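Local coordinates for protein catalase-3 (Neurospora crassa, PDB 4AJ9) that breaks hydrogen peroxide down to oxygen and water with a heme cofactor, probably protecting the cell from peroxide damage, at residues Trp241-Val246 with Asp581-Asp586. Numbering follows the deposited sequence.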
loop_
_atom_site.group_PDB
_atom_site.type_symbol
_atom_site.label_atom_id
_atom_site.label_comp_id
_atom_site.label_asym_id
_atom_site.label_seq_id
_atom_site.Cartn_x
_atom_site.Cartn_y
_atom_site.Cartn_z
ATOM N N TRP C 241 -30.623 28.756 1.974
ATOM C CA TRP C 241 -30.067 27.841 2.974
ATOM C C TRP C 241 -31.096 26.856 3.546
ATOM O O TRP C 241 -30.848 25.643 3.604
ATOM C CB TRP C 241 -29.358 28.606 4.096
ATOM C CG TRP C 241 -28.796 27.699 5.150
ATOM C CD1 TRP C 241 -29.094 27.707 6.484
ATOM C CD2 TRP C 241 -27.871 26.619 4.953
ATOM N NE1 TRP C 241 -28.398 26.708 7.131
ATOM C CE2 TRP C 241 -27.644 26.027 6.214
ATOM C CE3 TRP C 241 -27.212 26.098 3.834
ATOM C CZ2 TRP C 241 -26.771 24.950 6.390
ATOM C CZ3 TRP C 241 -26.356 25.015 4.005
ATOM C CH2 TRP C 241 -26.143 24.455 5.276
ATOM N N GLU C 242 -32.252 27.376 3.948
ATOM C CA GLU C 242 -33.309 26.543 4.515
ATOM C C GLU C 242 -33.763 25.442 3.551
ATOM O O GLU C 242 -34.225 24.400 3.984
ATOM C CB GLU C 242 -34.506 27.395 4.990
ATOM C CG GLU C 242 -35.074 28.360 3.964
ATOM C CD GLU C 242 -34.399 29.730 3.972
ATOM O OE1 GLU C 242 -33.217 29.830 4.372
ATOM O OE2 GLU C 242 -35.061 30.711 3.564
ATOM N N GLU C 243 -33.628 25.693 2.252
ATOM C CA GLU C 243 -33.932 24.719 1.207
ATOM C C GLU C 243 -32.818 23.684 1.102
ATOM O O GLU C 243 -33.063 22.473 1.100
ATOM C CB GLU C 243 -34.037 25.453 -0.127
ATOM C CG GLU C 243 -34.289 24.596 -1.359
ATOM C CD GLU C 243 -34.357 25.444 -2.618
ATOM O OE1 GLU C 243 -33.821 26.580 -2.596
ATOM O OE2 GLU C 243 -34.962 24.996 -3.618
ATOM N N ALA C 244 -31.589 24.180 0.984
ATOM C CA ALA C 244 -30.405 23.326 0.857
ATOM C C ALA C 244 -30.305 22.306 1.987
ATOM O O ALA C 244 -29.848 21.182 1.775
ATOM C CB ALA C 244 -29.137 24.176 0.797
ATOM N N GLN C 245 -30.751 22.691 3.179
ATOM C CA GLN C 245 -30.695 21.800 4.336
ATOM C C GLN C 245 -31.651 20.620 4.216
ATOM O O GLN C 245 -31.277 19.487 4.490
ATOM C CB GLN C 245 -30.997 22.558 5.617
ATOM C CG GLN C 245 -29.904 23.490 6.064
ATOM C CD GLN C 245 -30.082 23.865 7.507
ATOM O OE1 GLN C 245 -31.076 24.484 7.871
ATOM N NE2 GLN C 245 -29.142 23.454 8.350
ATOM N N VAL C 246 -32.890 20.890 3.830
ATOM C CA VAL C 246 -33.860 19.818 3.642
ATOM C C VAL C 246 -33.417 18.924 2.491
ATOM O O VAL C 246 -33.527 17.697 2.551
ATOM C CB VAL C 246 -35.267 20.382 3.377
ATOM C CG1 VAL C 246 -36.213 19.275 2.949
ATOM C CG2 VAL C 246 -35.783 21.113 4.628
ATOM N N ASP C 581 -40.829 15.850 -2.639
ATOM C CA ASP C 581 -40.463 16.983 -1.807
ATOM C C ASP C 581 -40.245 18.207 -2.696
ATOM O O ASP C 581 -39.841 18.078 -3.845
ATOM C CB ASP C 581 -39.209 16.668 -0.992
ATOM C CG ASP C 581 -38.929 17.716 0.062
ATOM O OD1 ASP C 581 -39.513 17.622 1.169
ATOM O OD2 ASP C 581 -38.137 18.637 -0.220
ATOM N N ALA C 582 -40.507 19.393 -2.167
ATOM C CA ALA C 582 -40.369 20.607 -2.966
ATOM C C ALA C 582 -38.928 20.836 -3.426
ATOM O O ALA C 582 -38.702 21.465 -4.459
ATOM C CB ALA C 582 -40.866 21.812 -2.192
ATOM N N THR C 583 -37.962 20.342 -2.645
ATOM C CA THR C 583 -36.544 20.538 -2.947
ATOM C C THR C 583 -36.154 19.969 -4.311
ATOM O O THR C 583 -35.116 20.337 -4.866
ATOM C CB THR C 583 -35.614 19.901 -1.877
ATOM O OG1 THR C 583 -35.952 18.517 -1.698
ATOM C CG2 THR C 583 -35.704 20.641 -0.548
ATOM N N ALA C 584 -36.977 19.067 -4.843
ATOM C CA ALA C 584 -36.666 18.392 -6.106
ATOM C C ALA C 584 -36.993 19.231 -7.336
ATOM O O ALA C 584 -36.589 18.897 -8.454
ATOM C CB ALA C 584 -37.393 17.068 -6.195
ATOM N N PHE C 585 -37.730 20.314 -7.130
ATOM C CA PHE C 585 -38.294 21.056 -8.245
ATOM C C PHE C 585 -37.906 22.522 -8.229
ATOM O O PHE C 585 -37.598 23.089 -7.188
ATOM C CB PHE C 585 -39.824 20.931 -8.245
ATOM C CG PHE C 585 -40.302 19.521 -8.075
ATOM C CD1 PHE C 585 -40.060 18.582 -9.056
ATOM C CD2 PHE C 585 -40.963 19.135 -6.926
ATOM C CE1 PHE C 585 -40.487 17.279 -8.904
ATOM C CE2 PHE C 585 -41.397 17.835 -6.771
ATOM C CZ PHE C 585 -41.144 16.907 -7.753
ATOM N N ASP C 586 -37.936 23.129 -9.407
ATOM C CA ASP C 586 -37.645 24.541 -9.538
ATOM C C ASP C 586 -38.946 25.343 -9.561
ATOM O O ASP C 586 -38.942 26.555 -9.335
ATOM C CB ASP C 586 -36.810 24.784 -10.793
ATOM C CG ASP C 586 -35.503 24.024 -10.766
ATOM O OD1 ASP C 586 -34.678 24.346 -9.891
ATOM O OD2 ASP C 586 -35.295 23.118 -11.618
HETATM O O HOH W 1 -34.345 22.969 -5.410
#
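OD2 of the Asp581 carboxylate is gripped on its anti side by Thr583, whose OG1 and backbone N are tilted out of the plane by 27° and 34°, from opposite faces, while Val246 CG1 packs against the same oxygen at 3.8 Å. The bond from Thr583 N to Asp581 OD2 (3.0 Å) closes an Asx turn, a role the short acid fits well, and Thr583 OG1 adds a second, 2.6 Å from OD2. Threonine suits its place because its branches divide the work: with OG1 between backbone N and carbonyl carbon (chi1 54°), methyl CG2 lies 3.6 Å from Glu243 O and 3.8 Å from CG1 of Val246, whose branched side chain offers it an apolar surface. With alanine at Asp581, Thr583 N and OG1 would probably lose the acceptor they share, and the hydroxyl the bond that fixes it. Glu243, extended and buried, is linked to Thr583 by a water that donates to OE2 and to Thr583 O, 2.8 Å each; this long acid also reaches Lys625 and Lys669 in salt bridges. The contact joins helix 241-250 of the catalase domain to the C-terminal domain, at the 3-10 turn before strand 587-590, with Trp623 and helix 612-622 packed alongside.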